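Local coordinates for protein BtGH115A (Bacteroides thetaiotaomicron, PDB 5BY3) that acts as a family GH115 4-O-methyl-alpha-glucuronidase with specificity for decorated arabinogalactans, at residues Y391-S395 and M409-I414; D368-R374 and W732-V736; E441-L446 and H465-W469; I414-K419 and L446-M450. The contacts are given in a common frame with arbitrary orientation. Residues are numbered along the deposited sequence.

In the fold
Contacts 1, 3 and 4 lie close together in the TIM-barrel domain of this GH115 enzyme, whose parallel sheet has eight strands. Contact 1 sets strand 388-393 against the start of helix 411-423, contact 4 packs that helix on helix 441-452, and contact 3 leads outward from 441-452 to helix 462-473. Contacts 1 and 4 share Ile414, contacts 3 and 4 share Leu446, and the centres lie about 8 Å (1 to 4), 10 Å (3 to 4) and 12 Å (1 to 3) apart. Contact 2, centred about 11 Å from contact 1, closes a long chain loop enclosing this continuous strand-helix-helix-helix series and joins the barrel, through the loop after strand 362-366, to helix 730-738 of the C-terminal family region.

Contact 1: Y391-S395 and M409-I414; sequences YYHVS and MSPSLI
Residues 391-393 are extended and end the strand 388-393; Val394 and Ser395 leave it as loop. Across from them, Met409 and Ser410 lead with extended backbone angles into a helix that begins at Pro411. The CA atoms come nearest at Val394 and Met409, 6.4 Å apart. At the helix start Ser410 is the N-cap: its OG accepts a weak hydrogen bond from Ser412 N at 3.0 Å, a capping bond, while Ser410 O receives Leu413 N (3.0 Å) and Ile414 N (3.1 Å). No hydrogen bond links the two segments; the join is mainly side-chain packing. Met409, a selenomethionine with chi1 to chi3 t, t, m, makes a Met-aromatic contact with Tyr392 (chi1 t): SE lies 5.0 Å from the ring centroid, obliquely, and 3.8 Å from Tyr392 CE2. Met409 CE also reaches His393 O at 3.3 Å. Further apolar packing completes the contact. Val394 CG1 meets Met409 SE at 4.1 Å and Ile414 CD1 at 3.9 Å, and Tyr392 CE2 lies 4.1 Å from Ile414 CG1. Tyr392 OH, weakly hydrogen-bonded to Gly371 O, is 3.7 Å from Ile414 CA. Strand, loop and helix begin the beta-alpha-beta unit 388-393, 411-423, 429-433 of the TIM barrel. Strand 388-393 runs between parallel neighbours 362-366 and 429-433, and helix 441-452 touches the contact through Phe447 on Tyr392 and Gln443 on Ile414.

Contact 2: D368-R374 and W732-V736; sequences DNYGYIR and WKENV
Trp732 offers one face of its indole to the guanidinium of Arg374, whose NH2 lies over that face, in an off-centre cation-pi contact: Arg374 CZ is 4.6 Å from the centroid of the five-membered ring, 26° off its normal, and Arg374 NH2 comes within 3.6 Å of Trp732 CE2. The indole (chi1 t, chi2 87°) also gives Trp732 NE1 to Asp368 OD2 in a short hydrogen bond of 2.7 Å, met at the ring edge; His700 NE2 is a second partner of that oxygen. Asp368 (chi1 p) uses its other oxygen to shape its own loop: Asp368 OD1 accepts from Tyr370 N at 3.0 Å, an Asx turn, and from Tyr372 N at 3.1 Å. The loop has no regular structure and turns through positive phi at Asn369 (80°) and Gly371 (79°). It follows strand 362-366 of the TIM barrel, whereas residues 732-736 are one helical turn within the C-terminal family region, so the contact joins barrel to C-terminal part. The CA atoms are nearest at Tyr370 and Val736, 6.4 Å. Val736 (chi1 m) sets CG2 over the Tyr370 ring in a CH-pi contact, 4.0 Å from the centroid, and its CG1 lies 4.3 Å from Tyr372 CD2. Tyr370 (chi1 m) meets the indole obliquely, Tyr370 CE1 to Trp732 CH2 being 3.9 Å. The phenol oxygens bond beyond the segments, Tyr370 OH to His401 O and Tyr372 OH to Asn739 OD1.

Contact 3: E441-L446 and H465-W469; sequences EYQIEL and HLKHW
Tyr442, the most deeply covered residue here, reaches from helix 441-452 to helix 462-473 with chi1 t and chi2 69°, between Trp469 and His465, which stand one turn apart. The two helical segments cross at 120° with axes 11.5 Å apart at closest approach; the nearest CA pairs are Tyr442 to Trp469 (8.1 Å) and Leu446 to His465 (7.9 Å). The Tyr442 ring turns its edge to the face of Trp469 (T-shaped, centroids of the Tyr442 ring and the five-membered Trp469 ring 4.9 Å apart), and Tyr442 CB lies 4.0 Å over the centroid of the six-membered Trp469 ring. Tyr442 OH shares a hydrogen bond of 2.7 Å with His465 ND1, while His465 NE2 bonds to Asp449 OD2. Two CH-pi contacts add to this: Leu446 CD1 is 3.6 Å from the His465 ring centroid, and Leu466 CD1 4.0 Å from the centroid of the Tyr442 ring. Trp469 (chi1 t, like His465) gives NE1 to Glu445 OE1 at 2.8 Å; Trp132 also donates to that oxygen, and Arg472 pairs with Glu445 OE2. The three rings form a buried aromatic cluster joining helix 441-452, which follows the last barrel strand 429-433, to helix 462-473, next but one along the chain.

Contact 4: I414-K419 and L446-M450; sequences IYQQMK and LFMDM
This is apolar helix-to-helix packing on the outside of the barrel, between helices 411-423 and 441-452, which flank strand 429-433 in sequence. The segments run in similar directions, at a signed crossing angle of -29° with axes 10.8 Å apart, and the CA atoms come nearest at Ile414 to Phe447 (7.5 Å) and Met418 to Met450 (7.9 Å). Met450, a selenomethionine with chi1 m and chi2 t, extends across the gap: Met450 CE touches Tyr415 CD1 at 3.5 Å and Met418 CB at 3.7 Å. Met450 CE is also 3.4 Å from Lys419 N. Met450 SE lies 5.3 Å from the Tyr415 ring centroid, an oblique Met-aromatic contact. In a second, also oblique, selenomethionine Met418 (m, m, m) brings SE to 5.0 Å from the Phe447 centroid and CE to 3.6 Å from Phe447 CE2. Ile414 CG2 fits more loosely, 4.4 Å from Phe447 CD2 and 4.5 Å from Leu446 CD2. Trp430 of strand 429-433 and Tyr392 of strand 388-393 pack against Met418 and Phe447 from the sheet side, as expected where adjacent outer helices of a TIM barrel meet.

Contact 1: Y391-S395 and M409-I414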
# COMPACT_ATOMS: atom_id res chain seq x y z
N TYR A 391 -6.91 -1.94 -6.65
CA TYR A 391 -5.56 -1.57 -6.93
C TYR A 391 -5.34 -0.28 -6.16
O TYR A 391 -5.97 0.74 -6.47
CB TYR A 391 -5.36 -1.36 -8.43
CG TYR A 391 -4.04 -0.72 -8.85
CD1 TYR A 391 -2.80 -1.10 -8.26
CD2 TYR A 391 -4.02 0.24 -9.86
CE1 TYR A 391 -1.59 -0.51 -8.67
CE2 TYR A 391 -2.81 0.83 -10.28
CZ TYR A 391 -1.61 0.47 -9.68
OH TYR A 391 -0.44 1.09 -10.10
N TYR A 392 -4.46 -0.35 -5.14
CA TYR A 392 -4.18 0.72 -4.17
C TYR A 392 -2.73 1.18 -4.27
O TYR A 392 -1.85 0.37 -4.60
CB TYR A 392 -4.45 0.20 -2.76
CG TYR A 392 -4.71 1.27 -1.68
CD1 TYR A 392 -5.98 1.79 -1.47
CD2 TYR A 392 -3.68 1.73 -0.85
CE1 TYR A 392 -6.22 2.75 -0.49
CE2 TYR A 392 -3.91 2.67 0.14
CZ TYR A 392 -5.19 3.17 0.31
OH TYR A 392 -5.44 4.10 1.28
N HIS A 393 -2.48 2.46 -3.97
CA HIS A 393 -1.14 3.05 -4.07
C HIS A 393 -0.57 3.45 -2.72
O HIS A 393 -1.22 4.20 -1.99
CB HIS A 393 -1.15 4.31 -4.95
CG HIS A 393 -1.21 4.04 -6.42
ND1 HIS A 393 -2.39 3.72 -7.06
CD2 HIS A 393 -0.25 4.06 -7.37
CE1 HIS A 393 -2.15 3.55 -8.35
NE2 HIS A 393 -0.86 3.75 -8.56
N VAL A 394 0.62 2.96 -2.39
CA VAL A 394 1.45 3.59 -1.32
C VAL A 394 2.69 4.28 -1.92
O VAL A 394 3.55 4.79 -1.21
CB VAL A 394 1.85 2.64 -0.15
CG1 VAL A 394 0.62 2.18 0.63
CG2 VAL A 394 2.68 1.47 -0.65
N SER A 395 2.74 4.31 -3.25
CA SER A 395 3.79 4.99 -4.01
C SER A 395 3.23 5.46 -5.38
O SER A 395 2.36 4.82 -5.94
CB SER A 395 5.00 4.06 -4.18
OG SER A 395 5.96 4.64 -5.02
N MSE A 409 2.52 7.27 3.88
CA MSE A 409 1.06 7.25 3.92
C MSE A 409 0.72 6.70 5.28
O MSE A 409 1.42 5.83 5.80
CB MSE A 409 0.48 6.39 2.84
CG MSE A 409 -1.01 6.70 2.66
SE MSE A 409 -1.65 5.49 1.25
CE MSE A 409 -1.09 6.87 -0.08
N SER A 410 -0.29 7.30 5.88
CA SER A 410 -0.70 6.98 7.20
C SER A 410 -1.34 5.61 7.27
O SER A 410 -2.22 5.30 6.48
CB SER A 410 -1.70 8.01 7.72
OG SER A 410 -2.32 7.52 8.89
N PRO A 411 -0.90 4.79 8.22
CA PRO A 411 -1.53 3.50 8.54
C PRO A 411 -3.00 3.64 8.79
O PRO A 411 -3.75 2.74 8.42
CB PRO A 411 -0.84 3.09 9.84
CG PRO A 411 0.54 3.65 9.65
CD PRO A 411 0.30 5.01 9.04
N SER A 412 -3.38 4.76 9.41
CA SER A 412 -4.74 5.09 9.75
C SER A 412 -5.62 5.27 8.52
O SER A 412 -6.82 5.02 8.60
CB SER A 412 -4.78 6.38 10.53
OG SER A 412 -4.23 6.15 11.80
N LEU A 413 -5.03 5.71 7.40
CA LEU A 413 -5.76 6.02 6.19
C LEU A 413 -5.84 4.74 5.36
O LEU A 413 -6.91 4.42 4.79
CB LEU A 413 -5.14 7.21 5.44
CG LEU A 413 -5.49 7.39 3.94
CD1 LEU A 413 -6.94 7.85 3.74
CD2 LEU A 413 -4.49 8.31 3.25
N ILE A 414 -4.73 4.01 5.31
CA ILE A 414 -4.73 2.74 4.66
C ILE A 414 -5.83 1.93 5.35
O ILE A 414 -6.76 1.47 4.67
CB ILE A 414 -3.35 2.06 4.70
CG1 ILE A 414 -2.34 2.89 3.91
CG2 ILE A 414 -3.38 0.60 4.19
CD1 ILE A 414 -0.92 2.44 4.25

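Contact 2: D368-R374 and W732-V736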
# COMPACT_ATOMS: atom_id res chain seq x y z
N ASP A 368 -7.17 6.84 -6.08
CA ASP A 368 -6.86 8.01 -6.92
C ASP A 368 -5.36 8.32 -6.89
O ASP A 368 -4.93 9.45 -7.10
CB ASP A 368 -7.68 9.20 -6.42
CG ASP A 368 -7.32 9.64 -4.97
OD1 ASP A 368 -6.55 8.95 -4.25
OD2 ASP A 368 -7.82 10.71 -4.54
N ASN A 369 -4.58 7.29 -6.59
CA ASN A 369 -3.14 7.35 -6.49
C ASN A 369 -2.63 7.91 -5.17
O ASN A 369 -1.43 7.84 -4.91
CB ASN A 369 -2.50 8.09 -7.69
CG ASN A 369 -3.11 7.68 -9.03
OD1 ASN A 369 -3.59 8.54 -9.79
ND2 ASN A 369 -3.08 6.39 -9.33
N TYR A 370 -3.54 8.49 -4.37
CA TYR A 370 -3.17 9.01 -3.06
C TYR A 370 -3.93 8.30 -1.95
O TYR A 370 -4.13 8.85 -0.85
CB TYR A 370 -3.27 10.53 -3.04
CG TYR A 370 -2.36 11.21 -4.08
CD1 TYR A 370 -2.64 11.14 -5.45
CD2 TYR A 370 -1.19 11.91 -3.70
CE1 TYR A 370 -1.80 11.74 -6.39
CE2 TYR A 370 -0.34 12.51 -4.64
CZ TYR A 370 -0.65 12.42 -5.97
OH TYR A 370 0.17 13.00 -6.89
N GLY A 371 -4.31 7.05 -2.21
CA GLY A 371 -4.88 6.17 -1.18
C GLY A 371 -6.36 6.41 -0.86
O GLY A 371 -6.86 5.95 0.19
N TYR A 372 -7.05 7.13 -1.75
CA TYR A 372 -8.51 7.28 -1.71
C TYR A 372 -9.21 6.54 -2.83
O TYR A 372 -9.14 6.93 -4.01
CB TYR A 372 -8.92 8.75 -1.74
CG TYR A 372 -8.32 9.54 -0.60
CD1 TYR A 372 -8.85 9.45 0.71
CD2 TYR A 372 -7.19 10.36 -0.81
CE1 TYR A 372 -8.30 10.19 1.77
CE2 TYR A 372 -6.63 11.07 0.24
CZ TYR A 372 -7.18 10.99 1.52
OH TYR A 372 -6.63 11.75 2.52
N ILE A 373 -9.87 5.44 -2.46
CA ILE A 373 -10.59 4.57 -3.42
C ILE A 373 -11.68 5.33 -4.20
O ILE A 373 -12.56 5.95 -3.59
CB ILE A 373 -11.14 3.31 -2.70
CG1 ILE A 373 -9.95 2.50 -2.20
CG2 ILE A 373 -11.99 2.45 -3.64
CD1 ILE A 373 -10.26 1.35 -1.25
N ARG A 374 -11.60 5.31 -5.54
CA ARG A 374 -12.56 6.07 -6.38
C ARG A 374 -13.97 5.42 -6.45
O ARG A 374 -14.99 6.12 -6.48
CB ARG A 374 -12.02 6.37 -7.78
CG ARG A 374 -10.83 7.34 -7.83
CD ARG A 374 -10.93 8.17 -9.11
NE ARG A 374 -9.91 9.20 -9.24
CZ ARG A 374 -10.09 10.48 -8.97
NH1 ARG A 374 -11.27 10.93 -8.52
NH2 ARG A 374 -9.08 11.32 -9.13
N TRP A 732 -9.31 18.70 -6.37
CA TRP A 732 -8.82 17.38 -6.06
C TRP A 732 -7.28 17.41 -5.86
O TRP A 732 -6.74 16.67 -5.04
CB TRP A 732 -9.25 16.35 -7.11
CG TRP A 732 -8.60 15.00 -6.88
CD1 TRP A 732 -9.05 13.98 -6.07
CD2 TRP A 732 -7.34 14.56 -7.41
NE1 TRP A 732 -8.14 12.91 -6.09
CE2 TRP A 732 -7.09 13.25 -6.90
CE3 TRP A 732 -6.40 15.14 -8.28
CZ2 TRP A 732 -5.96 12.51 -7.26
CZ3 TRP A 732 -5.25 14.40 -8.59
CH2 TRP A 732 -5.05 13.11 -8.08
N LYS A 733 -6.59 18.29 -6.57
CA LYS A 733 -5.13 18.34 -6.53
C LYS A 733 -4.73 18.90 -5.18
O LYS A 733 -3.88 18.36 -4.51
CB LYS A 733 -4.55 19.19 -7.67
CG LYS A 733 -4.43 18.44 -9.00
CD LYS A 733 -4.06 19.39 -10.13
CE LYS A 733 -4.01 18.69 -11.48
NZ LYS A 733 -3.76 19.69 -12.57
N GLU A 734 -5.38 20.00 -4.82
CA GLU A 734 -5.29 20.63 -3.52
C GLU A 734 -5.61 19.61 -2.44
O GLU A 734 -4.85 19.49 -1.47
CB GLU A 734 -6.28 21.80 -3.46
CG GLU A 734 -5.70 23.20 -3.53
CD GLU A 734 -4.44 23.28 -4.38
OE1 GLU A 734 -4.56 23.15 -5.61
OE2 GLU A 734 -3.33 23.48 -3.83
N ASN A 735 -6.72 18.89 -2.60
CA ASN A 735 -7.21 17.96 -1.60
C ASN A 735 -6.12 16.94 -1.26
O ASN A 735 -5.76 16.82 -0.12
CB ASN A 735 -8.48 17.22 -2.09
CG ASN A 735 -9.79 18.03 -1.89
OD1 ASN A 735 -9.80 19.22 -1.48
ND2 ASN A 735 -10.92 17.37 -2.19
N VAL A 736 -5.57 16.22 -2.23
CA VAL A 736 -4.68 15.10 -1.93
C VAL A 736 -3.27 15.49 -1.45
O VAL A 736 -2.62 14.71 -0.78
CB VAL A 736 -4.58 14.14 -3.14
CG1 VAL A 736 -5.93 13.51 -3.42
CG2 VAL A 736 -4.04 14.86 -4.37

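Contact 3: E441-L446 and H465-W469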
# COMPACT_ATOMS: atom_id res chain seq x y z
N GLU A 441 8.04 -1.05 4.00
CA GLU A 441 7.96 -2.31 4.69
C GLU A 441 6.75 -2.40 5.64
O GLU A 441 6.00 -3.39 5.66
CB GLU A 441 9.22 -2.54 5.51
CG GLU A 441 10.52 -2.66 4.70
CD GLU A 441 11.33 -1.36 4.63
OE1 GLU A 441 10.80 -0.26 4.94
OE2 GLU A 441 12.52 -1.45 4.27
N TYR A 442 6.55 -1.35 6.41
CA TYR A 442 5.49 -1.39 7.37
C TYR A 442 4.11 -1.40 6.68
O TYR A 442 3.31 -2.33 6.94
CB TYR A 442 5.61 -0.29 8.45
CG TYR A 442 4.40 -0.41 9.37
CD1 TYR A 442 4.27 -1.51 10.22
CD2 TYR A 442 3.34 0.50 9.30
CE1 TYR A 442 3.15 -1.67 11.00
CE2 TYR A 442 2.20 0.34 10.10
CZ TYR A 442 2.13 -0.75 10.95
OH TYR A 442 1.05 -0.95 11.74
N GLN A 443 3.83 -0.40 5.82
CA GLN A 443 2.51 -0.31 5.13
C GLN A 443 2.13 -1.59 4.35
O GLN A 443 0.97 -2.02 4.37
CB GLN A 443 2.41 0.90 4.20
CG GLN A 443 2.47 2.27 4.90
CD GLN A 443 3.89 2.87 5.04
OE1 GLN A 443 4.90 2.15 4.91
NE2 GLN A 443 3.97 4.17 5.32
N ILE A 444 3.14 -2.19 3.72
CA ILE A 444 3.01 -3.41 2.96
C ILE A 444 2.53 -4.51 3.89
O ILE A 444 1.60 -5.24 3.56
CB ILE A 444 4.35 -3.78 2.27
CG1 ILE A 444 4.70 -2.75 1.18
CG2 ILE A 444 4.31 -5.20 1.68
CD1 ILE A 444 6.14 -2.81 0.67
N GLU A 445 3.15 -4.64 5.05
CA GLU A 445 2.77 -5.72 5.94
C GLU A 445 1.37 -5.47 6.53
O GLU A 445 0.57 -6.40 6.70
CB GLU A 445 3.80 -5.92 7.04
CG GLU A 445 3.55 -7.17 7.88
CD GLU A 445 4.65 -7.46 8.87
OE1 GLU A 445 5.81 -7.06 8.63
OE2 GLU A 445 4.36 -8.11 9.89
N LEU A 446 1.07 -4.21 6.83
CA LEU A 446 -0.28 -3.86 7.25
C LEU A 446 -1.31 -4.30 6.18
O LEU A 446 -2.22 -5.05 6.48
CB LEU A 446 -0.38 -2.36 7.55
CG LEU A 446 -1.75 -1.83 8.04
CD1 LEU A 446 -2.26 -2.53 9.32
CD2 LEU A 446 -1.65 -0.31 8.21
N HIS A 465 -1.48 -2.67 16.21
CA HIS A 465 -0.76 -3.29 15.09
C HIS A 465 0.67 -2.73 14.97
O HIS A 465 1.62 -3.50 14.99
CB HIS A 465 -1.51 -3.15 13.76
CG HIS A 465 -0.93 -3.96 12.64
ND1 HIS A 465 0.06 -3.47 11.79
CD2 HIS A 465 -1.17 -5.24 12.23
CE1 HIS A 465 0.39 -4.41 10.92
NE2 HIS A 465 -0.35 -5.48 11.15
N LEU A 466 0.81 -1.41 14.90
CA LEU A 466 2.13 -0.75 14.83
C LEU A 466 3.03 -1.04 16.05
O LEU A 466 4.22 -1.31 15.91
CB LEU A 466 1.96 0.78 14.62
CG LEU A 466 3.22 1.65 14.64
CD1 LEU A 466 4.19 1.27 13.53
CD2 LEU A 466 2.85 3.12 14.58
N LYS A 467 2.44 -0.98 17.26
CA LYS A 467 3.13 -1.35 18.47
C LYS A 467 3.70 -2.78 18.40
O LYS A 467 4.87 -3.00 18.66
CB LYS A 467 2.16 -1.20 19.63
CG LYS A 467 2.76 -1.48 21.01
CD LYS A 467 1.70 -1.30 22.09
CE LYS A 467 2.00 -2.17 23.29
NZ LYS A 467 3.02 -1.50 24.11
N HIS A 468 2.86 -3.75 18.04
CA HIS A 468 3.26 -5.14 17.97
C HIS A 468 4.38 -5.31 16.94
O HIS A 468 5.28 -6.16 17.11
CB HIS A 468 2.04 -6.00 17.61
CG HIS A 468 2.33 -7.46 17.57
ND1 HIS A 468 2.97 -8.07 16.50
CD2 HIS A 468 2.06 -8.45 18.46
CE1 HIS A 468 3.09 -9.36 16.75
NE2 HIS A 468 2.54 -9.62 17.93
N TRP A 469 4.34 -4.48 15.90
CA TRP A 469 5.28 -4.58 14.81
C TRP A 469 6.64 -4.06 15.25
O TRP A 469 7.63 -4.76 15.05
CB TRP A 469 4.78 -3.83 13.56
CG TRP A 469 5.61 -4.05 12.30
CD1 TRP A 469 5.52 -5.10 11.41
CD2 TRP A 469 6.68 -3.20 11.80
NE1 TRP A 469 6.42 -4.94 10.39
CE2 TRP A 469 7.16 -3.79 10.60
CE3 TRP A 469 7.24 -1.98 12.21
CZ2 TRP A 469 8.18 -3.20 9.82
CZ3 TRP A 469 8.25 -1.39 11.43
CH2 TRP A 469 8.71 -2.00 10.24

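Contact 4: I414-K419 and L446-M450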
# COMPACT_ATOMS: atom_id res chain seq x y z
N ILE A 414 -4.73 4.01 5.31
CA ILE A 414 -4.73 2.74 4.66
C ILE A 414 -5.83 1.93 5.35
O ILE A 414 -6.76 1.47 4.67
CB ILE A 414 -3.35 2.06 4.70
CG1 ILE A 414 -2.34 2.89 3.91
CG2 ILE A 414 -3.38 0.60 4.19
CD1 ILE A 414 -0.92 2.44 4.25
N TYR A 415 -5.75 1.80 6.69
CA TYR A 415 -6.75 1.06 7.44
C TYR A 415 -8.17 1.44 7.07
O TYR A 415 -8.93 0.56 6.64
CB TYR A 415 -6.62 1.22 8.94
CG TYR A 415 -7.69 0.44 9.67
CD1 TYR A 415 -7.68 -0.95 9.63
CD2 TYR A 415 -8.74 1.07 10.35
CE1 TYR A 415 -8.69 -1.70 10.24
CE2 TYR A 415 -9.75 0.33 11.00
CZ TYR A 415 -9.71 -1.06 10.93
OH TYR A 415 -10.65 -1.84 11.55
N GLN A 416 -8.53 2.73 7.22
CA GLN A 416 -9.92 3.10 7.06
C GLN A 416 -10.47 2.91 5.64
O GLN A 416 -11.64 2.59 5.47
CB GLN A 416 -10.27 4.45 7.68
CG GLN A 416 -10.27 5.66 6.75
CD GLN A 416 -11.53 5.87 5.90
OE1 GLN A 416 -12.67 5.63 6.32
NE2 GLN A 416 -11.31 6.35 4.71
N GLN A 417 -9.63 3.13 4.64
CA GLN A 417 -10.04 2.95 3.28
C GLN A 417 -10.22 1.48 2.95
O GLN A 417 -11.20 1.11 2.31
CB GLN A 417 -9.07 3.62 2.31
CG GLN A 417 -9.24 5.14 2.19
CD GLN A 417 -10.57 5.52 1.54
OE1 GLN A 417 -11.41 6.21 2.15
NE2 GLN A 417 -10.78 5.05 0.29
N MSE A 418 -9.29 0.64 3.43
CA MSE A 418 -9.25 -0.77 3.02
C MSE A 418 -10.25 -1.58 3.81
O MSE A 418 -10.82 -2.53 3.27
CB MSE A 418 -7.86 -1.44 3.12
CG MSE A 418 -6.83 -0.83 2.20
SE MSE A 418 -7.35 -0.84 0.31
CE MSE A 418 -7.49 -2.79 0.10
N LYS A 419 -10.45 -1.23 5.07
CA LYS A 419 -11.56 -1.78 5.86
C LYS A 419 -12.89 -1.48 5.15
O LYS A 419 -13.69 -2.39 4.91
CB LYS A 419 -11.53 -1.21 7.29
CG LYS A 419 -12.78 -1.41 8.12
CD LYS A 419 -12.78 -2.73 8.88
CE LYS A 419 -14.07 -2.92 9.67
NZ LYS A 419 -14.12 -4.29 10.24
N LEU A 446 1.07 -4.21 6.83
CA LEU A 446 -0.28 -3.86 7.25
C LEU A 446 -1.31 -4.30 6.18
O LEU A 446 -2.22 -5.05 6.48
CB LEU A 446 -0.38 -2.36 7.55
CG LEU A 446 -1.75 -1.83 8.04
CD1 LEU A 446 -2.26 -2.53 9.32
CD2 LEU A 446 -1.65 -0.31 8.21
N PHE A 447 -1.13 -3.83 4.95
CA PHE A 447 -1.97 -4.21 3.85
C PHE A 447 -2.11 -5.74 3.77
O PHE A 447 -3.21 -6.25 3.59
CB PHE A 447 -1.36 -3.65 2.56
CG PHE A 447 -2.29 -3.61 1.38
CD1 PHE A 447 -2.36 -4.69 0.50
CD2 PHE A 447 -3.08 -2.48 1.13
CE1 PHE A 447 -3.22 -4.65 -0.60
CE2 PHE A 447 -3.93 -2.44 0.03
CZ PHE A 447 -3.98 -3.53 -0.83
N MSE A 448 -1.00 -6.47 3.91
CA MSE A 448 -1.00 -7.92 3.69
C MSE A 448 -1.66 -8.64 4.83
O MSE A 448 -2.32 -9.66 4.58
CB MSE A 448 0.36 -8.56 3.38
CG MSE A 448 0.97 -8.09 2.06
SE MSE A 448 -0.22 -8.30 0.49
CE MSE A 448 0.46 -6.75 -0.49
N ASP A 449 -1.47 -8.12 6.04
CA ASP A 449 -2.22 -8.57 7.24
C ASP A 449 -3.72 -8.37 7.08
O ASP A 449 -4.49 -9.26 7.43
CB ASP A 449 -1.76 -7.86 8.53
CG ASP A 449 -0.41 -8.38 9.06
OD1 ASP A 449 0.04 -9.45 8.62
OD2 ASP A 449 0.21 -7.71 9.91
N MSE A 450 -4.11 -7.20 6.55
CA MSE A 450 -5.52 -6.88 6.33
C MSE A 450 -6.12 -7.92 5.44
O MSE A 450 -7.12 -8.53 5.80
CB MSE A 450 -5.69 -5.46 5.82
CG MSE A 450 -5.72 -4.59 7.07
SE MSE A 450 -5.72 -2.70 6.57
CE MSE A 450 -7.70 -2.68 6.55